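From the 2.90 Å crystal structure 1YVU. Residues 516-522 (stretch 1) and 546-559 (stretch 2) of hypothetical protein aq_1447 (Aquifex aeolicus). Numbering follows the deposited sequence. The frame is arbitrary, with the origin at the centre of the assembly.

Stretch 1 (516-522) VAFTKIF
Stretch 2 546-559: KAIGDVFSLLEKLG

A helix packed on a β-strand illustrates how two different repeats are matched: the strand offers every second side chain to the helix, and the helix answers about once per turn. Here strand 516-522, in β conformation (phi -97 to -133°, psi 106 to 167°), runs in nearly the same direction as helix 546-557 (phi -50 to -85°, psi -24 to -49°), with axes 27° apart (signed crossing angle -27°) and 9.7 Å at closest approach. A517, T519 and I521 point toward the helix, while F518 and K520 point away. The register pairs A517 with A547, T519 with V551 and I521 with L555, at CA-CA separations of 6.6, 7.0 and 8.1 Å, so the elements diverge as the side chains grow. The contacting residues are buried except L558, which is partly exposed.

Along the helix, A547 comes first, its CB 4.4 Å from CB of A517; two methyl side chains sit where the register CA separation is shortest. One turn later, V551 N bonds to A547 O (3.3 Å). The V551 side chain (chi1 t) leaves sideways, yet its CG2 lies 3.2 Å from OG1 of T519, whose chi1 is m. This is a tight contact without a hydrogen bond; both residues are β-branched and compact, suiting the intermediate CA separation.

The rest of the stretch meets I521 (chi1 m, chi2 t), which has the largest covered area, 87 Å² of the 292 Å² buried in total. L554 (t, p) points toward the strand and brings CD2 to 3.6 Å from I521 CD1. L555 (m, t) starts sideways, but its end swings nearer, placing CD2 3.8 Å from I521 CG2. L558 (m, t), the first residue to leave helical phi/psi (-95/18°), still points toward the strand, with CD1 3.8 Å from I521 CD1. Three leucine side chains thus contact one isoleucine. No hydrogen bond crosses the interface; apolar packing dominates it.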

ATOM      1  N   VAL A 516       5.218 -16.051  -1.598  1.00 31.51           N
ATOM      2  CA  VAL A 516       5.370 -15.908  -3.038  1.00 26.71           C
ATOM      3  C   VAL A 516       6.252 -14.674  -3.281  1.00 29.29           C
ATOM      4  O   VAL A 516       6.033 -13.615  -2.662  1.00 21.48           O
ATOM      5  CB  VAL A 516       3.980 -15.689  -3.746  1.00 30.42           C
ATOM      6  CG1 VAL A 516       4.167 -15.464  -5.238  1.00 20.41           C
ATOM      7  CG2 VAL A 516       3.046 -16.888  -3.529  1.00 25.08           C
ATOM      8  N   ALA A 517       7.222 -14.817  -4.195  1.00 17.72           N
ATOM      9  CA  ALA A 517       8.134 -13.730  -4.586  1.00 18.86           C
ATOM     10  C   ALA A 517       7.972 -13.425  -6.055  1.00 24.55           C
ATOM     11  O   ALA A 517       8.011 -14.341  -6.891  1.00 24.32           O
ATOM     12  CB  ALA A 517       9.595 -14.107  -4.328  1.00 13.76           C
ATOM     13  N   PHE A 518       7.791 -12.145  -6.375  1.00 17.93           N
ATOM     14  CA  PHE A 518       7.693 -11.743  -7.769  1.00 18.72           C
ATOM     15  C   PHE A 518       8.729 -10.683  -8.168  1.00 22.38           C
ATOM     16  O   PHE A 518       8.561  -9.479  -7.909  1.00 19.78           O
ATOM     17  CB  PHE A 518       6.271 -11.310  -8.142  1.00 20.65           C
ATOM     18  CG  PHE A 518       6.064 -11.058  -9.635  1.00 23.08           C
ATOM     19  CD1 PHE A 518       6.588 -11.944 -10.607  1.00 18.68           C
ATOM     20  CD2 PHE A 518       5.341  -9.930 -10.072  1.00 29.42           C
ATOM     21  CE1 PHE A 518       6.408 -11.730 -11.975  1.00 17.79           C
ATOM     22  CE2 PHE A 518       5.149  -9.703 -11.456  1.00 26.69           C
ATOM     23  CZ  PHE A 518       5.696 -10.623 -12.405  1.00 24.29           C
ATOM     24  N   THR A 519       9.728 -11.154  -8.915  1.00 17.72           N
ATOM     25  CA  THR A 519      10.842 -10.337  -9.410  1.00 17.82           C
ATOM     26  C   THR A 519      10.686  -9.981 -10.889  1.00 15.96           C
ATOM     27  O   THR A 519      10.164 -10.776 -11.696  1.00 15.06           O
ATOM     28  CB  THR A 519      12.197 -11.044  -9.122  1.00 15.01           C
ATOM     29  OG1 THR A 519      12.290 -11.288  -7.707  1.00 11.46           O
ATOM     30  CG2 THR A 519      13.400 -10.199  -9.559  1.00 13.10           C
ATOM     31  N   LYS A 520      11.072  -8.740 -11.197  1.00 16.67           N
ATOM     32  CA  LYS A 520      11.013  -8.173 -12.539  1.00  9.25           C
ATOM     33  C   LYS A 520      12.342  -7.495 -12.838  1.00  5.91           C
ATOM     34  O   LYS A 520      12.692  -6.471 -12.244  1.00  4.80           O
ATOM     35  CB  LYS A 520       9.892  -7.142 -12.611  1.00  5.59           C
ATOM     36  CG  LYS A 520       8.656  -7.597 -13.284  1.00  2.00           C
ATOM     37  CD  LYS A 520       7.622  -6.505 -13.291  1.00  3.92           C
ATOM     38  CE  LYS A 520       6.835  -6.453 -11.986  1.00 10.37           C
ATOM     39  NZ  LYS A 520       5.328  -6.334 -12.191  1.00 10.38           N
ATOM     40  N   ILE A 521      13.104  -8.111 -13.724  1.00  6.62           N
ATOM     41  CA  ILE A 521      14.402  -7.575 -14.127  1.00 12.97           C
ATOM     42  C   ILE A 521      14.258  -6.774 -15.428  1.00 13.30           C
ATOM     43  O   ILE A 521      13.729  -7.295 -16.426  1.00  6.43           O
ATOM     44  CB  ILE A 521      15.438  -8.714 -14.305  1.00 12.22           C
ATOM     45  CG1 ILE A 521      15.494  -9.530 -13.017  1.00  7.86           C
ATOM     46  CG2 ILE A 521      16.815  -8.136 -14.603  1.00  8.81           C
ATOM     47  CD1 ILE A 521      16.038 -10.844 -13.179  1.00  2.00           C
ATOM     48  N   PHE A 522      14.742  -5.523 -15.387  1.00 12.04           N
ATOM     49  CA  PHE A 522      14.701  -4.594 -16.524  1.00 20.22           C
ATOM     50  C   PHE A 522      16.074  -4.158 -17.080  1.00 23.98           C
ATOM     51  O   PHE A 522      17.120  -4.386 -16.455  1.00 23.84           O
ATOM     52  CB  PHE A 522      13.878  -3.353 -16.165  1.00 18.93           C
ATOM     53  CG  PHE A 522      12.389  -3.590 -16.131  1.00 18.59           C
ATOM     54  CD1 PHE A 522      11.748  -4.063 -14.956  1.00 16.87           C
ATOM     55  CD2 PHE A 522      11.604  -3.295 -17.267  1.00 20.69           C
ATOM     56  CE1 PHE A 522      10.329  -4.234 -14.916  1.00 18.89           C
ATOM     57  CE2 PHE A 522      10.179  -3.456 -17.261  1.00 25.01           C
ATOM     58  CZ  PHE A 522       9.534  -3.930 -16.065  1.00 17.36           C
ATOM     59  N   LYS A 546      16.679 -17.402   0.210  1.00 41.41           N
ATOM     60  CA  LYS A 546      16.523 -18.163  -1.033  1.00 42.18           C
ATOM     61  C   LYS A 546      15.903 -17.272  -2.057  1.00 36.48           C
ATOM     62  O   LYS A 546      16.499 -17.065  -3.105  1.00 39.78           O
ATOM     63  CB  LYS A 546      15.676 -19.425  -0.859  1.00 47.91           C
ATOM     64  CG  LYS A 546      16.143 -20.612  -1.705  1.00 53.15           C
ATOM     65  CD  LYS A 546      15.809 -21.966  -1.063  1.00 67.36           C
ATOM     66  CE  LYS A 546      16.511 -22.184   0.315  1.00 74.64           C
ATOM     67  NZ  LYS A 546      16.228 -23.504   0.999  1.00 77.91           N
ATOM     68  N   ALA A 547      14.819 -16.603  -1.651  1.00 39.90           N
ATOM     69  CA  ALA A 547      14.065 -15.663  -2.490  1.00 36.07           C
ATOM     70  C   ALA A 547      14.964 -14.635  -3.151  1.00 33.20           C
ATOM     71  O   ALA A 547      14.897 -14.455  -4.378  1.00 34.02           O
ATOM     72  CB  ALA A 547      12.969 -14.967  -1.682  1.00 35.10           C
ATOM     73  N   ILE A 548      15.885 -14.085  -2.349  1.00 23.68           N
ATOM     74  CA  ILE A 548      16.828 -13.093  -2.824  1.00 19.96           C
ATOM     75  C   ILE A 548      18.071 -13.680  -3.475  1.00 24.83           C
ATOM     76  O   ILE A 548      18.645 -13.050  -4.361  1.00 28.68           O
ATOM     77  CB  ILE A 548      17.117 -12.053  -1.744  1.00 14.46           C
ATOM     78  CG1 ILE A 548      15.814 -11.288  -1.490  1.00 16.32           C
ATOM     79  CG2 ILE A 548      18.155 -11.027  -2.201  1.00  4.10           C
ATOM     80  CD1 ILE A 548      15.736 -10.660  -0.176  1.00 21.55           C
ATOM     81  N   GLY A 549      18.436 -14.907  -3.115  1.00 22.45           N
ATOM     82  CA  GLY A 549      19.599 -15.536  -3.732  1.00 23.88           C
ATOM     83  C   GLY A 549      19.217 -16.012  -5.118  1.00 27.00           C
ATOM     84  O   GLY A 549      20.041 -15.997  -6.059  1.00 13.62           O
ATOM     85  N   ASP A 550      17.944 -16.427  -5.215  1.00 19.29           N
ATOM     86  CA  ASP A 550      17.339 -16.896  -6.457  1.00 24.10           C
ATOM     87  C   ASP A 550      17.352 -15.732  -7.417  1.00 22.91           C
ATOM     88  O   ASP A 550      17.801 -15.890  -8.565  1.00 30.86           O
ATOM     89  CB  ASP A 550      15.912 -17.382  -6.254  1.00 28.40           C
ATOM     90  CG  ASP A 550      15.848 -18.814  -5.767  1.00 37.13           C
ATOM     91  OD1 ASP A 550      15.570 -19.719  -6.570  1.00 39.29           O
ATOM     92  OD2 ASP A 550      16.050 -19.037  -4.566  1.00 38.58           O
ATOM     93  N   VAL A 551      16.982 -14.551  -6.910  1.00 16.37           N
ATOM     94  CA  VAL A 551      16.999 -13.306  -7.686  1.00 14.50           C
ATOM     95  C   VAL A 551      18.424 -13.038  -8.230  1.00 15.24           C
ATOM     96  O   VAL A 551      18.626 -12.718  -9.413  1.00 16.97           O
ATOM     97  CB  VAL A 551      16.545 -12.158  -6.787  1.00 14.14           C
ATOM     98  CG1 VAL A 551      16.912 -10.754  -7.357  1.00 13.32           C
ATOM     99  CG2 VAL A 551      15.064 -12.285  -6.575  1.00 13.47           C
ATOM    100  N   PHE A 552      19.408 -13.294  -7.375  1.00 17.12           N
ATOM    101  CA  PHE A 552      20.800 -13.115  -7.726  1.00 16.07           C
ATOM    102  C   PHE A 552      21.328 -14.140  -8.698  1.00 15.75           C
ATOM    103  O   PHE A 552      21.993 -13.761  -9.652  1.00 10.32           O
ATOM    104  CB  PHE A 552      21.629 -13.070  -6.470  1.00 15.14           C
ATOM    105  CG  PHE A 552      21.699 -11.707  -5.871  1.00 18.94           C
ATOM    106  CD1 PHE A 552      20.707 -11.256  -4.983  1.00 18.47           C
ATOM    107  CD2 PHE A 552      22.748 -10.850  -6.220  1.00 16.87           C
ATOM    108  CE1 PHE A 552      20.759  -9.967  -4.447  1.00 20.59           C
ATOM    109  CE2 PHE A 552      22.827  -9.550  -5.698  1.00 20.59           C
ATOM    110  CZ  PHE A 552      21.832  -9.099  -4.804  1.00 22.07           C
ATOM    111  N   SER A 553      20.962 -15.419  -8.507  1.00 18.79           N
ATOM    112  CA  SER A 553      21.383 -16.473  -9.437  1.00 16.14           C
ATOM    113  C   SER A 553      20.727 -16.277 -10.799  1.00 14.69           C
ATOM    114  O   SER A 553      21.335 -16.593 -11.811  1.00 18.75           O
ATOM    115  CB  SER A 553      21.142 -17.886  -8.901  1.00 17.84           C
ATOM    116  OG  SER A 553      19.772 -18.183  -8.751  1.00 22.62           O
ATOM    117  N   LEU A 554      19.538 -15.673 -10.824  1.00 18.70           N
ATOM    118  CA  LEU A 554      18.865 -15.377 -12.090  1.00 15.66           C
ATOM    119  C   LEU A 554      19.629 -14.265 -12.820  1.00 22.82           C
ATOM    120  O   LEU A 554      19.802 -14.356 -14.031  1.00 28.43           O
ATOM    121  CB  LEU A 554      17.396 -14.957 -11.902  1.00 19.07           C
ATOM    122  CG  LEU A 554      16.598 -14.673 -13.204  1.00 21.54           C
ATOM    123  CD1 LEU A 554      16.617 -15.862 -14.159  1.00 19.14           C
ATOM    124  CD2 LEU A 554      15.170 -14.276 -12.909  1.00 15.63           C
ATOM    125  N   LEU A 555      20.133 -13.263 -12.087  1.00 17.75           N
ATOM    126  CA  LEU A 555      20.888 -12.169 -12.709  1.00 19.82           C
ATOM    127  C   LEU A 555      22.161 -12.722 -13.304  1.00 22.50           C
ATOM    128  O   LEU A 555      22.539 -12.361 -14.413  1.00 20.68           O
ATOM    129  CB  LEU A 555      21.211 -11.056 -11.713  1.00 16.44           C
ATOM    130  CG  LEU A 555      20.020 -10.139 -11.386  1.00 16.29           C
ATOM    131  CD1 LEU A 555      20.254  -9.394 -10.104  1.00 16.03           C
ATOM    132  CD2 LEU A 555      19.759  -9.161 -12.512  1.00 17.23           C
ATOM    133  N   GLU A 556      22.730 -13.714 -12.621  1.00 28.37           N
ATOM    134  CA  GLU A 556      23.952 -14.377 -13.073  1.00 28.81           C
ATOM    135  C   GLU A 556      23.643 -15.173 -14.340  1.00 27.68           C
ATOM    136  O   GLU A 556      24.395 -15.091 -15.317  1.00 31.76           O
ATOM    137  CB  GLU A 556      24.477 -15.323 -11.993  1.00 35.57           C
ATOM    138  CG  GLU A 556      25.889 -15.862 -12.231  1.00 43.21           C
ATOM    139  CD  GLU A 556      26.115 -17.233 -11.613  1.00 48.66           C
ATOM    140  OE1 GLU A 556      26.866 -18.033 -12.226  1.00 48.69           O
ATOM    141  OE2 GLU A 556      25.542 -17.524 -10.533  1.00 49.25           O
ATOM    142  N   LYS A 557      22.497 -15.869 -14.331  1.00 23.88           N
ATOM    143  CA  LYS A 557      22.048 -16.676 -15.464  1.00 27.66           C
ATOM    144  C   LYS A 557      21.814 -15.812 -16.708  1.00 28.67           C
ATOM    145  O   LYS A 557      21.944 -16.302 -17.842  1.00 33.94           O
ATOM    146  CB  LYS A 557      20.774 -17.461 -15.104  1.00 20.45           C
ATOM    147  CG  LYS A 557      21.035 -18.666 -14.231  1.00 27.42           C
ATOM    148  CD  LYS A 557      19.800 -19.309 -13.630  1.00 26.38           C
ATOM    149  CE  LYS A 557      20.200 -20.126 -12.394  1.00 26.33           C
ATOM    150  NZ  LYS A 557      19.067 -20.847 -11.734  1.00 28.25           N
ATOM    151  N   LEU A 558      21.554 -14.522 -16.468  1.00 25.92           N
ATOM    152  CA  LEU A 558      21.297 -13.544 -17.510  1.00 32.70           C
ATOM    153  C   LEU A 558      22.543 -12.747 -17.945  1.00 39.42           C
ATOM    154  O   LEU A 558      22.420 -11.669 -18.552  1.00 42.55           O
ATOM    155  CB  LEU A 558      20.160 -12.603 -17.082  1.00 28.82           C
ATOM    156  CG  LEU A 558      18.701 -13.094 -17.078  1.00 22.06           C
ATOM    157  CD1 LEU A 558      17.852 -12.152 -16.303  1.00 21.55           C
ATOM    158  CD2 LEU A 558      18.175 -13.214 -18.477  1.00 22.99           C
ATOM    159  N   GLY A 559      23.729 -13.276 -17.617  1.00 44.04           N
ATOM    160  CA  GLY A 559      25.007 -12.664 -18.009  1.00 51.90           C
ATOM    161  C   GLY A 559      25.447 -11.310 -17.466  1.00 47.22           C
ATOM    162  O   GLY A 559      26.008 -10.475 -18.195  1.00 50.13           O
TER